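Local structure of putative metalloprotease II (Bacteroides fragilis, 4ON1) at residues E217-S222 and L287-W292; I158-A163 and S327-L332; E343-E348 and A367-R372; L351-T354 and Q359-P362. The protein probably cleaves proteins as a zinc-dependent endopeptidase related to fragilysin, here with its N-terminal prodomain still attached. All coordinates share one frame; numbering follows the deposited sequence.

The contacts run from the interior of the chain to the zinc site. Contacts 1 and 2 have centres about 11 Å apart; their nearest atoms come to about 4 Å without touching, and contact 1 is nested inside the loop that contact 2 closes. Contact 2 meets contact 4, centres about 12 Å apart, where Tyr330 packs on Leu351, Val360 and Pro362. Contact 4 lies within the loop closed by contact 3, centres about 10 Å apart, and the Val345 backbone is hydrogen-bonded to Met352 and Thr354. Contact 3 holds His344, a zinc ligand, while in contact 4 the Leu351 side chain is about 8 Å from the metal. Contacts 1 and 3 are farthest apart, about 25 Å between centres.

Contact 1. Residues E217-S222 and L287-W292; sequences EHDITS and LRDGTW
Ile220 sets its CG2 methyl against Leu287 CD1 at 3.7 Å, and its CG1 touches the same methyl from slightly farther off, so one leucine branch is shared by two carbons of the isoleucine. Leu287 CG lies anti to its own carbonyl carbon (chi1 -56°) and CD1 extends straight on from it (chi2 -179°), two torsions that together carry this methyl out toward the helix.

Asp219, one residue before Ile220, and Asp289, two after Leu287, form the polar part. They approach obliquely, their carboxylate planes 17° apart, and their OD2 atoms are separated by 4.2 Å. A water joins them: it donates to Asp219 OD2 at 2.7 Å and to Asp289 OD2 at 2.6 Å, using both protons. A donor to both oxygens probably eases the repulsion expected between two carboxylates at this distance. The other oxygens have protein partners, Asp219 OD1 with Ser326 OG and Asp289 OD1 with Tyr121 OH.

The contact thus lays the first turn of helix 217-230 over the end of strand 284-288, which runs between the parallel strands 201-209 and 319-323, while helix 112-126 supplies Tyr121 to Asp289 and packs Tyr122 on Asp219.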
# COMPACT_ATOMS: atom_id res chain seq x y z
N GLU A 217 2.26 -7.29 7.79
CA GLU A 217 2.29 -5.92 8.30
C GLU A 217 2.91 -4.92 7.32
O GLU A 217 2.30 -3.89 7.01
CB GLU A 217 3.05 -5.88 9.63
CG GLU A 217 2.50 -6.82 10.70
CD GLU A 217 3.16 -8.18 10.67
OE1 GLU A 217 2.96 -8.90 9.67
OE2 GLU A 217 3.89 -8.53 11.63
N HIS A 218 4.10 -5.22 6.81
CA HIS A 218 4.79 -4.30 5.91
C HIS A 218 4.11 -4.21 4.54
O HIS A 218 4.23 -3.20 3.86
CB HIS A 218 6.24 -4.73 5.72
CG HIS A 218 6.40 -5.97 4.90
ND1 HIS A 218 6.25 -7.23 5.43
CD2 HIS A 218 6.65 -6.14 3.58
CE1 HIS A 218 6.43 -8.13 4.48
NE2 HIS A 218 6.67 -7.49 3.34
N ASP A 219 3.43 -5.28 4.12
CA ASP A 219 2.67 -5.22 2.87
C ASP A 219 1.53 -4.21 2.95
O ASP A 219 1.29 -3.45 2.01
CB ASP A 219 2.10 -6.60 2.50
CG ASP A 219 3.12 -7.50 1.83
OD1 ASP A 219 4.05 -6.97 1.18
OD2 ASP A 219 2.99 -8.74 1.94
N ILE A 220 0.83 -4.19 4.08
CA ILE A 220 -0.28 -3.27 4.26
C ILE A 220 0.19 -1.82 4.12
O ILE A 220 -0.43 -1.02 3.42
CB ILE A 220 -0.96 -3.48 5.62
CG1 ILE A 220 -1.55 -4.90 5.68
CG2 ILE A 220 -2.07 -2.46 5.84
CD1 ILE A 220 -2.09 -5.29 7.05
N THR A 221 1.29 -1.49 4.80
CA THR A 221 1.77 -0.11 4.75
C THR A 221 2.47 0.18 3.42
O THR A 221 2.51 1.33 2.99
CB THR A 221 2.68 0.21 5.94
OG1 THR A 221 3.69 -0.80 6.06
CG2 THR A 221 1.84 0.24 7.24
N SER A 222 3.00 -0.84 2.75
CA SER A 222 3.48 -0.65 1.38
C SER A 222 2.33 -0.33 0.44
O SER A 222 2.46 0.53 -0.44
CB SER A 222 4.24 -1.88 0.87
OG SER A 222 5.44 -2.08 1.58
N LEU A 287 -8.66 -6.65 3.99
CA LEU A 287 -7.34 -7.02 3.47
C LEU A 287 -6.97 -8.48 3.73
O LEU A 287 -7.08 -8.98 4.85
CB LEU A 287 -6.26 -6.11 4.08
CG LEU A 287 -6.45 -4.60 3.89
CD1 LEU A 287 -5.29 -3.84 4.54
CD2 LEU A 287 -6.53 -4.27 2.42
N ARG A 288 -6.52 -9.16 2.68
CA ARG A 288 -5.99 -10.52 2.80
C ARG A 288 -4.75 -10.62 1.94
O ARG A 288 -4.54 -9.80 1.04
CB ARG A 288 -7.01 -11.56 2.37
CG ARG A 288 -7.45 -11.39 0.92
CD ARG A 288 -8.05 -12.65 0.34
NE ARG A 288 -9.09 -13.22 1.20
CZ ARG A 288 -9.86 -14.25 0.85
NH1 ARG A 288 -9.72 -14.80 -0.35
NH2 ARG A 288 -10.77 -14.72 1.69
N ASP A 289 -3.91 -11.61 2.21
CA ASP A 289 -2.73 -11.79 1.38
C ASP A 289 -3.11 -12.37 0.02
O ASP A 289 -2.49 -12.05 -0.99
CB ASP A 289 -1.70 -12.68 2.05
CG ASP A 289 -0.44 -12.79 1.23
OD1 ASP A 289 -0.18 -13.88 0.68
OD2 ASP A 289 0.28 -11.78 1.11
N GLY A 290 -4.13 -13.22 0.01
CA GLY A 290 -4.53 -13.93 -1.18
C GLY A 290 -5.45 -13.16 -2.11
O GLY A 290 -5.43 -11.93 -2.14
N THR A 291 -6.25 -13.89 -2.88
CA THR A 291 -7.11 -13.30 -3.88
C THR A 291 -8.52 -13.87 -3.80
O THR A 291 -8.81 -14.69 -2.93
CB THR A 291 -6.58 -13.54 -5.30
OG1 THR A 291 -6.41 -14.95 -5.49
CG2 THR A 291 -5.26 -12.82 -5.51
N TRP A 292 -9.38 -13.45 -4.72
CA TRP A 292 -10.72 -14.00 -4.82
C TRP A 292 -10.95 -14.64 -6.18
O TRP A 292 -10.13 -14.48 -7.09
CB TRP A 292 -11.77 -12.91 -4.56
CG TRP A 292 -11.75 -12.41 -3.16
CD1 TRP A 292 -12.51 -12.86 -2.12
CD2 TRP A 292 -10.90 -11.39 -2.62
NE1 TRP A 292 -12.19 -12.17 -0.97
CE2 TRP A 292 -11.20 -11.27 -1.26
CE3 TRP A 292 -9.91 -10.57 -3.17
CZ2 TRP A 292 -10.56 -10.34 -0.43
CZ3 TRP A 292 -9.27 -9.66 -2.35
CH2 TRP A 292 -9.60 -9.55 -0.99
O HOH W 1 0.47 -9.58 2.44

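Contact 2. Residues I158-A163 and S327-L332; sequences IDITKA and SHPYTL
Ser327, Ile160 and Ala163 bury the most surface here, and no hydrogen bond crosses between the segments. Ala163 directs its CB at Ser327, with 4.4 Å from that methyl to Ser327 OG; the alpha carbons of the pair, at 5.6 Å, are the nearest between the two segments. The serine hydroxyl is engaged by Tyr126 OH of helix 112-126, a residue that also packs on Ala163. One turn earlier in the helix, Ile160 brings its CG2 branch to Pro329 CG at 4.2 Å, a loose apolar touch.

Both segments are helix starts. Asp159 is the N-cap of helix 160-165, its OD2 accepting from Lys162 N at 3.1 Å with an N-H...O angle of 165°; the donor sits well above the carboxylate plane, 60° out of it. On the other side, residues 328-331 form a type I beta turn that leads through Tyr330, the N-cap position, into helix 331-340, which carries the zinc ligands His334 and His338 in an HExxH arrangement. Residues of the fragilysin N-terminal family therefore pack beside the N-terminal end of the helix that carries two zinc ligands.

Pro329 also serves inside its own segment: CG stands 3.9 Å above the Tyr330 ring plane, over the ring centre. The tyrosine side chain continues onto Leu103 of strand 102-109, and onto Leu351 and Pro362.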
# COMPACT_ATOMS: atom_id res chain seq x y z
N ILE A 158 13.48 -8.09 -1.91
CA ILE A 158 12.52 -8.64 -2.87
C ILE A 158 12.51 -7.82 -4.15
O ILE A 158 12.35 -6.61 -4.11
CB ILE A 158 11.09 -8.66 -2.30
CG1 ILE A 158 11.06 -9.31 -0.93
CG2 ILE A 158 10.16 -9.39 -3.27
CD1 ILE A 158 11.33 -10.80 -0.99
N ASP A 159 12.67 -8.49 -5.29
CA ASP A 159 12.53 -7.80 -6.57
C ASP A 159 11.06 -7.78 -6.97
O ASP A 159 10.53 -8.78 -7.46
CB ASP A 159 13.38 -8.48 -7.64
CG ASP A 159 13.58 -7.60 -8.87
OD1 ASP A 159 14.70 -7.63 -9.44
OD2 ASP A 159 12.63 -6.90 -9.27
N ILE A 160 10.40 -6.65 -6.75
CA ILE A 160 8.97 -6.53 -7.05
C ILE A 160 8.70 -6.68 -8.54
O ILE A 160 7.76 -7.36 -8.96
CB ILE A 160 8.42 -5.16 -6.59
CG1 ILE A 160 8.72 -4.92 -5.10
CG2 ILE A 160 6.92 -5.03 -6.88
CD1 ILE A 160 8.11 -5.95 -4.17
N THR A 161 9.53 -6.03 -9.35
CA THR A 161 9.39 -6.09 -10.79
C THR A 161 9.42 -7.53 -11.30
O THR A 161 8.59 -7.92 -12.13
CB THR A 161 10.47 -5.26 -11.48
OG1 THR A 161 10.34 -3.89 -11.06
CG2 THR A 161 10.35 -5.35 -12.99
N LYS A 162 10.36 -8.31 -10.80
CA LYS A 162 10.44 -9.73 -11.14
C LYS A 162 9.20 -10.48 -10.70
O LYS A 162 8.62 -11.25 -11.47
CB LYS A 162 11.68 -10.37 -10.52
CG LYS A 162 12.78 -10.72 -11.50
CD LYS A 162 13.70 -9.56 -11.77
CE LYS A 162 15.04 -10.06 -12.31
NZ LYS A 162 15.78 -10.88 -11.30
N ALA A 163 8.79 -10.26 -9.45
CA ALA A 163 7.62 -10.92 -8.88
C ALA A 163 6.35 -10.65 -9.69
O ALA A 163 5.54 -11.54 -9.92
CB ALA A 163 7.42 -10.50 -7.45
N SER A 327 3.03 -9.03 -5.05
CA SER A 327 2.83 -9.25 -6.48
C SER A 327 1.81 -8.30 -7.06
O SER A 327 1.74 -8.13 -8.27
CB SER A 327 2.40 -10.69 -6.74
OG SER A 327 3.35 -11.60 -6.22
N HIS A 328 0.99 -7.71 -6.19
CA HIS A 328 -0.03 -6.76 -6.62
C HIS A 328 0.04 -5.47 -5.81
O HIS A 328 -0.89 -5.14 -5.06
CB HIS A 328 -1.42 -7.39 -6.50
CG HIS A 328 -1.56 -8.65 -7.28
ND1 HIS A 328 -1.84 -8.66 -8.63
CD2 HIS A 328 -1.46 -9.95 -6.91
CE1 HIS A 328 -1.90 -9.91 -9.06
NE2 HIS A 328 -1.68 -10.71 -8.03
N PRO A 329 1.15 -4.73 -5.96
CA PRO A 329 1.50 -3.66 -5.02
C PRO A 329 0.58 -2.43 -5.05
O PRO A 329 0.65 -1.65 -4.11
CB PRO A 329 2.91 -3.27 -5.46
CG PRO A 329 2.95 -3.59 -6.94
CD PRO A 329 2.12 -4.86 -7.06
N TYR A 330 -0.23 -2.24 -6.08
CA TYR A 330 -1.00 -1.00 -6.18
C TYR A 330 -2.51 -1.25 -6.14
O TYR A 330 -3.30 -0.38 -6.48
CB TYR A 330 -0.63 -0.25 -7.46
CG TYR A 330 0.86 -0.03 -7.61
CD1 TYR A 330 1.64 0.30 -6.51
CD2 TYR A 330 1.49 -0.20 -8.84
CE1 TYR A 330 3.01 0.49 -6.63
CE2 TYR A 330 2.85 -0.02 -8.97
CZ TYR A 330 3.60 0.33 -7.87
OH TYR A 330 4.95 0.51 -7.99
N THR A 331 -2.89 -2.47 -5.74
CA THR A 331 -4.28 -2.89 -5.82
C THR A 331 -5.16 -2.10 -4.87
O THR A 331 -6.29 -1.73 -5.21
CB THR A 331 -4.43 -4.39 -5.53
OG1 THR A 331 -3.73 -5.12 -6.53
CG2 THR A 331 -5.90 -4.81 -5.55
N LEU A 332 -4.65 -1.82 -3.67
CA LEU A 332 -5.40 -1.01 -2.73
C LEU A 332 -5.63 0.39 -3.30
O LEU A 332 -6.75 0.91 -3.27
CB LEU A 332 -4.67 -0.93 -1.38
CG LEU A 332 -5.39 -0.09 -0.33
CD1 LEU A 332 -6.79 -0.65 -0.04
CD2 LEU A 332 -4.58 0.04 0.96

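Contact 3. Residues E343-E348 and A367-R372; sequences EHVDNE and ADNWVR. With ZN (zinc ion), chain C.
The Asn369 side chain swings to lie anti to its carbonyl carbon (chi1 -85°), which carries the amide off helix 367-378 to the backbone of Glu343, while the Arg372 chain runs extended from CG to NE and brings its guanidinium face under Glu343 OE1. The amide grips one residue twice. Glu343 N donates to Asn369 OD1 at 2.8 Å, almost straight at 175°, though from above the carbonyl plane; Asn369 ND2 returns a bond to Glu343 O at 3.0 Å, in the plane of that carbonyl. Arg372 NH1 reaches the same OD1 at 3.1 Å from the opposite face of its plane, so this oxygen accepts twice. Val345 CG1 packs against Asn369 ND2 at 3.5 Å.

The guanidinium is sandwiched. Glu343 OE1 stands 3.0 Å above its plane, over the centre, and Asp368 OD1 3.3 Å above the opposite face toward the rim, with Asn369 OD1 at the edge. The carboxylate and guanidinium planes are 47° apart, and no N-H points at either carboxylate oxygen: these salt bridges rest on charge alone.

The next residue, His344, binds zinc through NE2 at 2.0 Å, alongside His334, His338 and Asp176. Asn369 holds the backbone of the residue preceding His344 and so probably steadies that ligand indirectly, and the two carboxylates probably balance the charge of Arg372.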
# COMPACT_ATOMS: atom_id res chain seq x y z
N GLU A 343 -12.11 5.90 -13.19
CA GLU A 343 -12.53 4.81 -14.06
C GLU A 343 -11.32 4.20 -14.75
O GLU A 343 -10.23 4.77 -14.72
CB GLU A 343 -13.54 5.31 -15.09
CG GLU A 343 -14.98 5.09 -14.65
CD GLU A 343 -15.92 6.14 -15.18
OE1 GLU A 343 -15.54 6.87 -16.12
OE2 GLU A 343 -17.05 6.23 -14.65
N HIS A 344 -11.50 3.02 -15.35
CA HIS A 344 -10.41 2.39 -16.08
C HIS A 344 -10.01 3.25 -17.28
O HIS A 344 -10.86 3.90 -17.89
CB HIS A 344 -10.81 0.98 -16.54
CG HIS A 344 -10.85 -0.02 -15.42
ND1 HIS A 344 -11.65 -1.14 -15.46
CD2 HIS A 344 -10.21 -0.04 -14.23
CE1 HIS A 344 -11.49 -1.83 -14.33
NE2 HIS A 344 -10.62 -1.18 -13.57
N VAL A 345 -8.73 3.24 -17.63
CA VAL A 345 -8.23 3.99 -18.78
C VAL A 345 -7.29 3.13 -19.62
O VAL A 345 -6.87 2.05 -19.18
CB VAL A 345 -7.48 5.27 -18.34
CG1 VAL A 345 -8.41 6.20 -17.58
CG2 VAL A 345 -6.27 4.91 -17.49
N ASP A 346 -6.93 3.60 -20.82
CA ASP A 346 -6.12 2.79 -21.74
C ASP A 346 -4.64 3.13 -21.68
O ASP A 346 -3.87 2.72 -22.55
CB ASP A 346 -6.60 2.96 -23.19
CG ASP A 346 -8.06 2.58 -23.39
OD1 ASP A 346 -8.62 2.93 -24.45
OD2 ASP A 346 -8.65 1.93 -22.49
N ASN A 347 -4.23 3.86 -20.65
CA ASN A 347 -2.83 4.19 -20.46
C ASN A 347 -2.17 3.18 -19.52
O ASN A 347 -2.51 3.11 -18.34
CB ASN A 347 -2.70 5.61 -19.92
CG ASN A 347 -1.27 6.08 -19.79
OD1 ASN A 347 -0.33 5.30 -19.90
ND2 ASN A 347 -1.10 7.37 -19.54
N GLU A 348 -1.22 2.40 -20.03
CA GLU A 348 -0.65 1.30 -19.25
C GLU A 348 0.19 1.76 -18.07
O GLU A 348 0.50 0.96 -17.18
CB GLU A 348 0.18 0.37 -20.14
CG GLU A 348 1.57 0.90 -20.46
CD GLU A 348 2.39 -0.09 -21.27
OE1 GLU A 348 1.79 -1.02 -21.85
OE2 GLU A 348 3.63 0.08 -21.34
N ALA A 367 -6.40 13.10 -16.77
CA ALA A 367 -7.04 14.35 -16.37
C ALA A 367 -8.53 14.13 -16.10
O ALA A 367 -9.09 14.72 -15.17
CB ALA A 367 -6.85 15.41 -17.45
N ASP A 368 -9.16 13.28 -16.89
CA ASP A 368 -10.57 12.97 -16.70
C ASP A 368 -10.85 12.28 -15.38
O ASP A 368 -11.89 12.54 -14.76
CB ASP A 368 -11.10 12.11 -17.85
CG ASP A 368 -12.22 12.79 -18.59
OD1 ASP A 368 -13.38 12.68 -18.12
OD2 ASP A 368 -11.94 13.44 -19.62
N ASN A 369 -9.96 11.39 -14.95
CA ASN A 369 -10.12 10.77 -13.64
C ASN A 369 -9.94 11.81 -12.52
O ASN A 369 -10.65 11.76 -11.52
CB ASN A 369 -9.14 9.61 -13.46
CG ASN A 369 -9.68 8.30 -14.03
OD1 ASN A 369 -10.88 8.16 -14.27
ND2 ASN A 369 -8.78 7.35 -14.26
N TRP A 370 -9.02 12.76 -12.70
CA TRP A 370 -8.89 13.86 -11.74
C TRP A 370 -10.20 14.63 -11.63
O TRP A 370 -10.66 14.95 -10.52
CB TRP A 370 -7.80 14.84 -12.16
CG TRP A 370 -6.41 14.41 -11.88
CD1 TRP A 370 -5.88 13.16 -11.99
CD2 TRP A 370 -5.34 15.27 -11.44
NE1 TRP A 370 -4.54 13.18 -11.65
CE2 TRP A 370 -4.19 14.46 -11.31
CE3 TRP A 370 -5.25 16.63 -11.15
CZ2 TRP A 370 -2.97 14.98 -10.89
CZ3 TRP A 370 -4.03 17.14 -10.74
CH2 TRP A 370 -2.91 16.32 -10.62
N VAL A 371 -10.80 14.95 -12.77
CA VAL A 371 -12.07 15.66 -12.79
C VAL A 371 -13.11 14.84 -12.03
O VAL A 371 -13.77 15.35 -11.12
CB VAL A 371 -12.56 15.93 -14.22
CG1 VAL A 371 -14.02 16.37 -14.22
CG2 VAL A 371 -11.67 16.96 -14.91
N ARG A 372 -13.21 13.55 -12.38
CA ARG A 372 -14.17 12.66 -11.73
C ARG A 372 -13.98 12.60 -10.23
O ARG A 372 -14.95 12.60 -9.47
CB ARG A 372 -14.07 11.25 -12.32
CG ARG A 372 -14.61 11.15 -13.74
CD ARG A 372 -14.29 9.81 -14.41
NE ARG A 372 -14.70 9.81 -15.81
CZ ARG A 372 -13.93 9.44 -16.83
NH1 ARG A 372 -12.70 8.99 -16.61
NH2 ARG A 372 -14.40 9.48 -18.07
ZN ZN C . -10.40 -1.41 -11.62

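Contact 4. Residues L351-T354 and Q359-P362; sequences LMYT and QVTP
The Tyr353 ring is approached obliquely by Val360 CG2, a methyl that is better placed against the beginning of the side chain, 3.9 Å from Tyr353 CB; beyond these segments Trp355 meets the ring with planes at about 65°. The other flat group is the peptide carbonyl of Thr361. Its O lies 3.4 Å from Leu351 CB and 3.2 Å from Leu351 N, yet the geometry is too poor for a hydrogen bond, and backbone bonding of Leu351 goes to Asn363.

Val360 divides its branches between two residues. CG1, anti to the backbone N (chi1 168°), rests 3.8 Å from Leu351 CA and 4.5 Å from Leu351 CD1, while CG2 takes the tyrosine. Leu351 also lays its CB near Pro362 C, at 4.2 Å, so its own flank is covered by the chain from Thr361 to Pro362.

Met352 lies between the two residues that Val360 touches and turns away, packing on His334 and His338 of helix 331-340. This fits the Met-turn of the metzincins, in which a methionine lies beneath the zinc-binding histidines. The same tight turn places Leu351 O to accept from His334 ND1, a second-shell bond that orients this zinc ligand with NE2 toward the metal.

In the returning part of the loop, Thr361 OG1 has its strongest polar partner in Gln349 O, with Asn363 OD1 also close. Pro362 packs on Ala226 of helix 217-230, while Ser230 of that helix touches Leu351.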
# COMPACT_ATOMS: atom_id res chain seq x y z
N LEU A 351 -2.35 4.11 -12.95
CA LEU A 351 -2.86 3.28 -11.87
C LEU A 351 -4.17 2.59 -12.25
O LEU A 351 -4.43 1.45 -11.86
CB LEU A 351 -3.06 4.12 -10.62
CG LEU A 351 -3.75 3.38 -9.48
CD1 LEU A 351 -2.89 2.18 -9.06
CD2 LEU A 351 -3.97 4.32 -8.30
N MET A 352 -5.01 3.30 -13.00
CA MET A 352 -6.34 2.82 -13.35
C MET A 352 -6.37 2.11 -14.71
O MET A 352 -7.43 2.03 -15.35
CB MET A 352 -7.35 3.97 -13.32
CG MET A 352 -7.39 4.74 -12.00
SD MET A 352 -7.61 3.62 -10.60
CE MET A 352 -9.28 3.05 -10.93
N TYR A 353 -5.23 1.61 -15.16
CA TYR A 353 -5.17 0.83 -16.39
C TYR A 353 -6.16 -0.34 -16.35
O TYR A 353 -6.25 -1.07 -15.35
CB TYR A 353 -3.76 0.32 -16.65
CG TYR A 353 -3.56 -0.25 -18.03
CD1 TYR A 353 -2.82 -1.40 -18.23
CD2 TYR A 353 -4.11 0.37 -19.14
CE1 TYR A 353 -2.63 -1.93 -19.50
CE2 TYR A 353 -3.93 -0.14 -20.42
CZ TYR A 353 -3.19 -1.29 -20.59
OH TYR A 353 -3.01 -1.80 -21.85
N THR A 354 -6.89 -0.50 -17.45
CA THR A 354 -7.99 -1.45 -17.56
C THR A 354 -7.55 -2.91 -17.47
O THR A 354 -8.34 -3.79 -17.12
CB THR A 354 -8.73 -1.24 -18.90
OG1 THR A 354 -8.92 0.16 -19.11
CG2 THR A 354 -10.07 -1.95 -18.90
N GLN A 359 3.64 -2.43 -16.10
CA GLN A 359 4.06 -1.07 -16.39
C GLN A 359 3.30 -0.06 -15.53
O GLN A 359 3.64 1.13 -15.49
CB GLN A 359 3.84 -0.76 -17.87
CG GLN A 359 4.52 -1.74 -18.81
CD GLN A 359 6.03 -1.74 -18.68
OE1 GLN A 359 6.64 -0.72 -18.33
NE2 GLN A 359 6.66 -2.89 -18.94
N VAL A 360 2.27 -0.54 -14.84
CA VAL A 360 1.41 0.33 -14.05
C VAL A 360 2.20 1.04 -12.95
O VAL A 360 3.04 0.42 -12.29
CB VAL A 360 0.25 -0.48 -13.42
CG1 VAL A 360 -0.49 0.33 -12.36
CG2 VAL A 360 -0.70 -0.93 -14.50
N THR A 361 1.95 2.33 -12.79
CA THR A 361 2.56 3.13 -11.72
C THR A 361 1.44 3.58 -10.79
O THR A 361 0.28 3.63 -11.20
CB THR A 361 3.31 4.37 -12.26
OG1 THR A 361 2.36 5.31 -12.77
CG2 THR A 361 4.29 3.97 -13.36
N PRO A 362 1.78 3.90 -9.52
CA PRO A 362 0.71 4.29 -8.59
C PRO A 362 0.31 5.75 -8.74
O PRO A 362 0.20 6.47 -7.75
CB PRO A 362 1.33 4.03 -7.22
CG PRO A 362 2.79 4.26 -7.44
CD PRO A 362 3.08 3.77 -8.85